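Local coordinates for protein xylulokinase (Brucella ovis, PDB 5VM1) that probably phosphorylates D-xylulose to D-xylulose 5-phosphate with ATP, as a sugar kinase of the FGGY family, at residues L11-G16 and V20-I25; T347-A352 and R479-Y484; P122-I127 and L198-L203. All blocks are in the same frame, centred on the assembly; numbering follows the deposited sequence.

Interaction 1 of 3, residues L11-G16 and V20-I25; sequences LGLDLG and VKALLI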
loop_
_atom_site.group_PDB
_atom_site.type_symbol
_atom_site.label_atom_id
_atom_site.label_comp_id
_atom_site.label_asym_id
_atom_site.label_seq_id
_atom_site.Cartn_x
_atom_site.Cartn_y
_atom_site.Cartn_z
ATOM N N LEU A 11 19.701 -7.517 -1.470
ATOM C CA LEU A 11 18.550 -8.366 -1.714
ATOM C C LEU A 11 17.321 -7.723 -1.090
ATOM O O LEU A 11 17.379 -7.252 0.050
ATOM C CB LEU A 11 18.780 -9.757 -1.130
ATOM C CG LEU A 11 17.585 -10.703 -1.150
ATOM C CD1 LEU A 11 17.356 -11.272 -2.555
ATOM C CD2 LEU A 11 17.764 -11.804 -0.131
ATOM N N GLY A 12 16.224 -7.683 -1.838
ATOM C CA GLY A 12 14.942 -7.225 -1.316
ATOM C C GLY A 12 13.936 -8.361 -1.326
ATOM O O GLY A 12 13.844 -9.101 -2.307
ATOM N N LEU A 13 13.191 -8.503 -0.221
ATOM C CA LEU A 13 12.151 -9.524 -0.083
ATOM C C LEU A 13 10.818 -8.825 0.139
ATOM O O LEU A 13 10.613 -8.199 1.184
ATOM C CB LEU A 13 12.431 -10.484 1.069
ATOM C CG LEU A 13 13.740 -11.243 0.942
ATOM C CD1 LEU A 13 14.028 -12.081 2.199
ATOM C CD2 LEU A 13 13.719 -12.063 -0.319
ATOM N N ASP A 14 9.903 -8.955 -0.829
ATOM C CA ASP A 14 8.545 -8.432 -0.703
ATOM C C ASP A 14 7.611 -9.591 -0.399
ATOM O O ASP A 14 7.370 -10.452 -1.251
ATOM C CB ASP A 14 8.084 -7.691 -1.962
ATOM C CG ASP A 14 6.747 -6.961 -1.753
ATOM O OD1 ASP A 14 6.413 -6.650 -0.586
ATOM O OD2 ASP A 14 6.023 -6.717 -2.737
ATOM N N LEU A 15 7.066 -9.592 0.802
ATOM C CA LEU A 15 6.062 -10.574 1.201
ATOM C C LEU A 15 4.684 -9.960 0.894
ATOM O O LEU A 15 4.129 -9.165 1.664
ATOM C CB LEU A 15 6.286 -10.950 2.663
ATOM C CG LEU A 15 5.223 -11.652 3.494
ATOM C CD1 LEU A 15 4.727 -12.812 2.703
ATOM C CD2 LEU A 15 5.824 -12.086 4.855
ATOM N N GLY A 16 4.148 -10.273 -0.276
ATOM C CA GLY A 16 2.843 -9.769 -0.636
ATOM C C GLY A 16 1.760 -10.747 -0.242
ATOM O O GLY A 16 2.001 -11.833 0.289
ATOM N N VAL A 20 5.718 -14.062 -2.516
ATOM C CA VAL A 20 6.969 -13.523 -2.009
ATOM C C VAL A 20 7.854 -13.262 -3.220
ATOM O O VAL A 20 8.122 -14.182 -4.002
ATOM C CB VAL A 20 7.641 -14.493 -1.028
ATOM C CG1 VAL A 20 9.064 -14.021 -0.674
ATOM C CG2 VAL A 20 6.772 -14.682 0.219
ATOM N N LYS A 21 8.284 -12.011 -3.385
ATOM C CA LYS A 21 9.160 -11.600 -4.469
ATOM C C LYS A 21 10.549 -11.382 -3.893
ATOM O O LYS A 21 10.685 -10.855 -2.789
ATOM C CB LYS A 21 8.660 -10.315 -5.139
ATOM C CG LYS A 21 8.944 -10.237 -6.648
ATOM C CD LYS A 21 9.752 -9.012 -7.039
ATOM C CE LYS A 21 10.301 -9.124 -8.459
ATOM N NZ LYS A 21 9.540 -8.350 -9.494
ATOM N N ALA A 22 11.568 -11.880 -4.592
ATOM C CA ALA A 22 12.957 -11.707 -4.189
ATOM C C ALA A 22 13.684 -10.974 -5.300
ATOM O O ALA A 22 13.691 -11.431 -6.442
ATOM C CB ALA A 22 13.622 -13.047 -3.907
ATOM N N LEU A 23 14.330 -9.867 -4.965
ATOM C CA LEU A 23 14.946 -9.018 -5.969
ATOM C C LEU A 23 16.382 -8.754 -5.565
ATOM O O LEU A 23 16.640 -8.305 -4.441
ATOM C CB LEU A 23 14.194 -7.698 -6.115
ATOM C CG LEU A 23 14.685 -6.777 -7.219
ATOM C CD1 LEU A 23 14.523 -7.433 -8.553
ATOM C CD2 LEU A 23 13.912 -5.497 -7.174
ATOM N N LEU A 24 17.305 -8.994 -6.490
ATOM C CA LEU A 24 18.722 -8.824 -6.221
ATOM C C LEU A 24 19.255 -7.718 -7.108
ATOM O O LEU A 24 19.077 -7.757 -8.330
ATOM C CB LEU A 24 19.491 -10.127 -6.453
ATOM C CG LEU A 24 20.973 -10.102 -6.096
ATOM C CD1 LEU A 24 21.196 -9.840 -4.614
ATOM C CD2 LEU A 24 21.563 -11.429 -6.495
ATOM N N ILE A 25 19.932 -6.758 -6.485
ATOM C CA ILE A 25 20.467 -5.592 -7.168
ATOM C C ILE A 25 21.920 -5.387 -6.751
ATOM O O ILE A 25 22.358 -5.821 -5.683
ATOM C CB ILE A 25 19.647 -4.314 -6.863
ATOM C CG1 ILE A 25 19.774 -3.957 -5.375
ATOM C CG2 ILE A 25 18.179 -4.461 -7.332
ATOM C CD1 ILE A 25 19.296 -2.589 -5.045
#
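L11 lies opposite L24 in a non-hydrogen-bonded pair of the antiparallel strands 9-15 and 19-26. Its CG is anti to the backbone N (chi1 172°), and CD1 comes within 3.6 Å of L23 O. G12 faces L23 in a hydrogen-bonded pair. G12 N gives to L23 O at 2.7 Å, and L23 N returns a bond to G12 O. L13 sets CD2 against A22 CB at 3.7 Å. D14 and K21 form the second hydrogen-bonded pair, D14 N to K21 O and K21 N to D14 O, 2.8 Å each. The D14 and K21 side chains touch at their CB atoms, then part: D14 OD1 bonds to S84 OG, and K21 NZ makes a salt bridge to D430. D14 is predicted to be important for activity. Its side chain is about 5 Å from that of D243, the predicted proton acceptor. L15 closes the row, with CD1 3.7 Å from V20 CG2. The two strands form the first hairpin of the actin-like ATPase fold. The leucine face, with L11, L13 and L15, packs on helix 53-70. The face with D14, K21 and L23 meets helix 433-446. Strand 78-85 runs parallel to strand 9-15 on its other edge.

Interaction 2 of 3, residues T347-A352 and R479-Y484; sequences TPYNDA and RYHALY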
loop_
_atom_site.group_PDB
_atom_site.type_symbol
_atom_site.label_atom_id
_atom_site.label_comp_id
_atom_site.label_asym_id
_atom_site.label_seq_id
_atom_site.Cartn_x
_atom_site.Cartn_y
_atom_site.Cartn_z
ATOM N N THR A 347 -11.769 7.492 0.796
ATOM C CA THR A 347 -11.410 8.910 0.754
ATOM C C THR A 347 -12.283 9.646 -0.260
ATOM O O THR A 347 -12.297 9.275 -1.437
ATOM C CB THR A 347 -9.933 9.073 0.384
ATOM O OG1 THR A 347 -9.129 8.230 1.219
ATOM C CG2 THR A 347 -9.467 10.553 0.419
ATOM N N PRO A 348 -12.976 10.727 0.139
ATOM C CA PRO A 348 -12.988 11.420 1.435
ATOM C C PRO A 348 -14.235 11.255 2.329
ATOM O O PRO A 348 -14.316 11.920 3.358
ATOM C CB PRO A 348 -12.896 12.874 1.007
ATOM C CG PRO A 348 -13.784 12.893 -0.212
ATOM C CD PRO A 348 -13.580 11.567 -0.911
ATOM N N TYR A 349 -15.172 10.374 1.999
ATOM C CA TYR A 349 -16.452 10.395 2.693
ATOM C C TYR A 349 -16.581 9.282 3.724
ATOM O O TYR A 349 -17.430 9.379 4.620
ATOM C CB TYR A 349 -17.611 10.259 1.680
ATOM C CG TYR A 349 -17.595 11.247 0.531
ATOM C CD1 TYR A 349 -17.791 12.616 0.738
ATOM C CD2 TYR A 349 -17.324 10.807 -0.770
ATOM C CE1 TYR A 349 -17.759 13.526 -0.331
ATOM C CE2 TYR A 349 -17.292 11.700 -1.839
ATOM C CZ TYR A 349 -17.507 13.063 -1.613
ATOM O OH TYR A 349 -17.464 13.947 -2.674
ATOM N N ASN A 350 -15.764 8.241 3.611
ATOM C CA ASN A 350 -15.860 7.054 4.449
ATOM C C ASN A 350 -17.323 6.638 4.579
ATOM O O ASN A 350 -17.935 6.683 5.645
ATOM C CB ASN A 350 -15.216 7.275 5.818
ATOM C CG ASN A 350 -15.173 5.990 6.648
ATOM O OD1 ASN A 350 -15.117 4.882 6.099
ATOM N ND2 ASN A 350 -15.219 6.130 7.966
ATOM N N ASP A 351 -17.878 6.264 3.437
ATOM C CA ASP A 351 -19.301 6.006 3.272
ATOM C C ASP A 351 -19.456 4.564 2.814
ATOM O O ASP A 351 -19.145 4.240 1.664
ATOM C CB ASP A 351 -19.908 6.972 2.251
ATOM C CG ASP A 351 -21.410 6.818 2.118
ATOM O OD1 ASP A 351 -21.926 5.684 2.284
ATOM O OD2 ASP A 351 -22.081 7.840 1.856
ATOM N N ALA A 352 -19.961 3.704 3.705
ATOM C CA ALA A 352 -20.168 2.306 3.358
ATOM C C ALA A 352 -21.475 2.072 2.588
ATOM O O ALA A 352 -21.551 1.118 1.802
ATOM C CB ALA A 352 -20.140 1.462 4.627
ATOM N N ARG A 479 -20.215 18.338 -11.838
ATOM C CA ARG A 479 -21.340 17.410 -11.939
ATOM C C ARG A 479 -21.107 16.177 -11.071
ATOM O O ARG A 479 -21.948 15.814 -10.243
ATOM C CB ARG A 479 -21.523 16.996 -13.401
ATOM C CG ARG A 479 -22.875 17.304 -14.052
ATOM C CD ARG A 479 -22.659 17.844 -15.475
ATOM N NE ARG A 479 -21.889 16.900 -16.289
ATOM C CZ ARG A 479 -21.111 17.245 -17.315
ATOM N NH1 ARG A 479 -20.985 18.534 -17.659
ATOM N NH2 ARG A 479 -20.445 16.296 -17.992
ATOM N N TYR A 480 -19.926 15.575 -11.188
ATOM C CA TYR A 480 -19.591 14.398 -10.396
ATOM C C TYR A 480 -19.658 14.708 -8.905
ATOM O O TYR A 480 -20.130 13.890 -8.104
ATOM C CB TYR A 480 -18.194 13.921 -10.810
ATOM C CG TYR A 480 -17.532 12.865 -9.950
ATOM C CD1 TYR A 480 -16.884 13.206 -8.757
ATOM C CD2 TYR A 480 -17.495 11.544 -10.362
ATOM C CE1 TYR A 480 -16.263 12.254 -7.983
ATOM C CE2 TYR A 480 -16.880 10.579 -9.592
ATOM C CZ TYR A 480 -16.256 10.939 -8.404
ATOM O OH TYR A 480 -15.620 9.978 -7.648
ATOM N N HIS A 481 -19.173 15.884 -8.518
ATOM C CA HIS A 481 -19.134 16.262 -7.112
ATOM C C HIS A 481 -20.535 16.505 -6.548
ATOM O O HIS A 481 -20.806 16.163 -5.391
ATOM C CB HIS A 481 -18.245 17.491 -6.950
ATOM C CG HIS A 481 -17.937 17.825 -5.526
ATOM N ND1 HIS A 481 -18.103 19.087 -5.002
ATOM C CD2 HIS A 481 -17.452 17.057 -4.521
ATOM C CE1 HIS A 481 -17.744 19.082 -3.732
ATOM N NE2 HIS A 481 -17.350 17.862 -3.414
ATOM N N ALA A 482 -21.427 17.139 -7.334
ATOM C CA ALA A 482 -22.801 17.413 -6.897
ATOM C C ALA A 482 -23.649 16.148 -6.788
ATOM O O ALA A 482 -24.648 16.147 -6.067
ATOM C CB ALA A 482 -23.478 18.404 -7.837
ATOM N N LEU A 483 -23.292 15.085 -7.508
ATOM C CA LEU A 483 -24.056 13.850 -7.427
ATOM C C LEU A 483 -23.947 13.198 -6.056
ATOM O O LEU A 483 -24.898 12.531 -5.624
ATOM C CB LEU A 483 -23.606 12.884 -8.516
ATOM C CG LEU A 483 -24.565 12.982 -9.701
ATOM C CD1 LEU A 483 -24.043 12.277 -10.940
ATOM C CD2 LEU A 483 -25.914 12.431 -9.296
ATOM N N TYR A 484 -22.797 13.325 -5.368
ATOM C CA TYR A 484 -22.663 12.590 -4.109
ATOM C C TYR A 484 -23.631 13.062 -3.032
ATOM O O TYR A 484 -24.310 12.212 -2.440
ATOM C CB TYR A 484 -21.229 12.623 -3.583
ATOM C CG TYR A 484 -21.166 12.040 -2.179
ATOM C CD1 TYR A 484 -21.244 10.672 -1.977
ATOM C CD2 TYR A 484 -21.062 12.856 -1.054
ATOM C CE1 TYR A 484 -21.205 10.125 -0.698
ATOM C CE2 TYR A 484 -21.032 12.316 0.233
ATOM C CZ TYR A 484 -21.100 10.947 0.402
ATOM O OH TYR A 484 -21.077 10.386 1.660
#
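The Y349 and Y484 rings lie face to face, with centroids 3.7 Å apart and planes at 16°. Y484 CE2 sits over one face of the Y349 ring, displaced toward the rim, and is 3.3 Å from Y349 CD1. The opposite face of Y349 is covered by P348, whose CG lies above the ring centre. Y349 is therefore held between the proline and Y484. At its edge, the Y484 ring meets D351. Y484 OH donates a hydrogen bond of 2.7 Å to D351 OD2, which accepts on its anti lone pair. The carboxylate stands nearly upright to the ring, at 81°. D351 OD1 turns to the backbone instead and accepts from I354 N. The phenol and the local backbone thus fix the rotation of the carboxylate. The two tyrosines run past each other in opposite directions. Y349 OH lies on the helix side and reaches the edge of the H481 ring, 3.6 Å from H481 CD2. Segment 347-352 is an irregular loop between strands 337-339 and 357-359, and P348 follows a cis peptide bond. Segment 479-484 belongs to helix 470-488, the last helix of the chain. The contact joins that helix to a loop of the C-terminal FGGY domain, away from the predicted sites. The Y484 side chain leaves the helix with CG anti to the backbone N (chi1 171°), which carries its ring across to the loop. The Y484 ring also meets H488, one turn further along. Helix 367-390 flanks the same place, where D384 touches both Y349 and H481.

Interaction 3 of 3, residues P122-I127 and L198-L203; sequences PAFRAI and LAKTGL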
loop_
_atom_site.group_PDB
_atom_site.type_symbol
_atom_site.label_atom_id
_atom_site.label_comp_id
_atom_site.label_asym_id
_atom_site.label_seq_id
_atom_site.Cartn_x
_atom_site.Cartn_y
_atom_site.Cartn_z
ATOM N N PRO A 122 -12.307 8.471 20.845
ATOM C CA PRO A 122 -11.531 9.574 20.258
ATOM C C PRO A 122 -10.015 9.463 20.452
ATOM O O PRO A 122 -9.268 10.210 19.797
ATOM C CB PRO A 122 -12.107 10.819 20.963
ATOM C CG PRO A 122 -12.759 10.315 22.160
ATOM C CD PRO A 122 -13.298 8.970 21.808
ATOM N N ALA A 123 -9.534 8.558 21.313
ATOM C CA ALA A 123 -8.094 8.418 21.494
ATOM C C ALA A 123 -7.420 7.893 20.223
ATOM O O ALA A 123 -6.290 8.285 19.899
ATOM C CB ALA A 123 -7.811 7.498 22.682
ATOM N N PHE A 124 -8.115 7.046 19.467
ATOM C CA PHE A 124 -7.475 6.386 18.342
ATOM C C PHE A 124 -7.186 7.343 17.187
ATOM O O PHE A 124 -6.114 7.253 16.570
ATOM C CB PHE A 124 -8.317 5.203 17.899
ATOM C CG PHE A 124 -8.102 3.985 18.724
ATOM C CD1 PHE A 124 -7.046 3.126 18.450
ATOM C CD2 PHE A 124 -8.948 3.696 19.789
ATOM C CE1 PHE A 124 -6.851 1.977 19.204
ATOM C CE2 PHE A 124 -8.760 2.567 20.560
ATOM C CZ PHE A 124 -7.707 1.695 20.260
ATOM N N ARG A 125 -8.112 8.241 16.825
ATOM C CA ARG A 125 -7.687 9.163 15.768
ATOM C C ARG A 125 -6.719 10.206 16.278
ATOM O O ARG A 125 -5.886 10.694 15.503
ATOM C CB ARG A 125 -8.833 9.868 15.069
ATOM C CG ARG A 125 -9.664 10.753 15.908
ATOM C CD ARG A 125 -11.034 10.204 15.761
ATOM N NE ARG A 125 -10.925 8.930 15.062
ATOM C CZ ARG A 125 -11.377 8.726 13.847
ATOM N NH1 ARG A 125 -11.977 9.714 13.217
ATOM N NH2 ARG A 125 -11.221 7.541 13.294
ATOM N N ALA A 126 -6.836 10.590 17.552
ATOM C CA ALA A 126 -5.916 11.571 18.102
ATOM C C ALA A 126 -4.496 11.015 18.152
ATOM O O ALA A 126 -3.538 11.707 17.790
ATOM C CB ALA A 126 -6.401 12.006 19.472
ATOM N N ILE A 127 -4.339 9.756 18.546
ATOM C CA ILE A 127 -3.004 9.182 18.687
ATOM C C ILE A 127 -2.500 8.573 17.374
ATOM O O ILE A 127 -1.327 8.720 17.025
ATOM C CB ILE A 127 -2.993 8.164 19.848
ATOM C CG1 ILE A 127 -3.351 8.888 21.158
ATOM C CG2 ILE A 127 -1.637 7.509 19.981
ATOM C CD1 ILE A 127 -3.336 8.015 22.423
ATOM N N LEU A 198 -2.607 0.366 23.501
ATOM C CA LEU A 198 -2.324 -1.044 23.744
ATOM C C LEU A 198 -3.182 -1.590 24.884
ATOM O O LEU A 198 -3.753 -2.682 24.779
ATOM C CB LEU A 198 -0.834 -1.229 24.040
ATOM C CG LEU A 198 0.096 -1.160 22.816
ATOM C CD1 LEU A 198 1.538 -1.049 23.267
ATOM C CD2 LEU A 198 -0.092 -2.339 21.857
ATOM N N ALA A 199 -3.280 -0.845 25.989
ATOM C CA ALA A 199 -4.102 -1.286 27.112
ATOM C C ALA A 199 -5.574 -1.455 26.731
ATOM O O ALA A 199 -6.254 -2.346 27.259
ATOM C CB ALA A 199 -3.979 -0.293 28.253
ATOM N N LYS A 200 -6.075 -0.626 25.806
ATOM C CA LYS A 200 -7.479 -0.655 25.411
ATOM C C LYS A 200 -7.828 -1.886 24.580
ATOM O O LYS A 200 -9.011 -2.216 24.432
ATOM C CB LYS A 200 -7.789 0.615 24.601
ATOM C CG LYS A 200 -7.701 1.881 25.415
ATOM C CD LYS A 200 -8.060 3.152 24.665
ATOM C CE LYS A 200 -8.520 4.195 25.665
ATOM N NZ LYS A 200 -8.903 5.462 25.037
ATOM N N THR A 201 -6.832 -2.589 24.057
ATOM C CA THR A 201 -7.065 -3.811 23.313
ATOM C C THR A 201 -6.554 -5.026 24.064
ATOM O O THR A 201 -6.614 -6.141 23.532
ATOM C CB THR A 201 -6.411 -3.726 21.934
ATOM O OG1 THR A 201 -4.987 -3.794 22.062
ATOM C CG2 THR A 201 -6.767 -2.370 21.309
ATOM N N GLY A 202 -6.038 -4.828 25.276
ATOM C CA GLY A 202 -5.683 -5.911 26.161
ATOM C C GLY A 202 -4.253 -6.361 26.080
ATOM O O GLY A 202 -3.962 -7.502 26.458
ATOM N N LEU A 203 -3.347 -5.508 25.613
ATOM C CA LEU A 203 -1.961 -5.888 25.437
ATOM C C LEU A 203 -1.061 -4.838 26.075
ATOM O O LEU A 203 -1.492 -3.745 26.458
ATOM C CB LEU A 203 -1.604 -6.047 23.957
ATOM C CG LEU A 203 -2.380 -6.997 23.052
ATOM C CD1 LEU A 203 -1.990 -6.700 21.614
ATOM C CD2 LEU A 203 -2.107 -8.432 23.415
#
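A Schellman motif ends helix 195-200, and the side chains of K200 and T201 at this end meet helix 122-128. G202 is the first residue to leave helical angles, with phi 93°. L203 N bonds back to L198 O at 3.0 Å, and G202 N makes a weak bond to A199 O. L198 O also accepts from T201 N and, at 3.2 Å, from T201 OG1, so three donors grip one carbonyl oxygen. The T201 OG1 bond is oblique, with its donor tilted 29° from the carbonyl plane. Across the contact, K200 carries its amine to helix 122-128. Its CG is anti to the carbonyl carbon (chi1 -67°), and the chain beyond is extended. K200 NZ ends 3.3 Å from A123 CB. K200 NZ also makes a salt bridge to D121, next to P122 in the chain. D121 also accepts a hydrogen bond from A123 N, so one carboxylate ties K200 to the backbone of A123. Both helices belong to the N-terminal FGGY domain, at its periphery and away from the predicted substrate and catalytic residues. F124 provides the apolar half of the contact. Its ring reaches toward the end of the other helix. F124 CE2 lies 4.2 Å from K200 CD, which approaches obliquely. T201 CG2 comes to the ring edge, near its plane, 4.3 Å from F124 CZ. No hydrogen bond links the two segments directly. F124 also packs on L197, one turn before T201, while T201 OG1 is hydrogen-bonded to W185 NE1 and the T201 side chain touches V142 of helix 137-147.

Overall arrangement
The three contacts share no secondary-structure element. Interaction 1 is the buried one and lies by the predicted catalytic residues. It joins neighbouring strands through regular backbone hydrogen bonds, with apolar side chains on one face. Interactions 2 and 3 are partly buried, lie farther from the chain's centre and depend on side chains. Interaction 2 pairs stacked rings with a phenol-carboxylate bond. Interaction 3 has a few apolar contacts at one ring and a lysine whose acidic partner lies outside its segments. Interactions 1 and 3 belong to the N-terminal family domain. Interaction 2 involves the C-terminal one, yet its nearest atoms are about 7 Å from interaction 3.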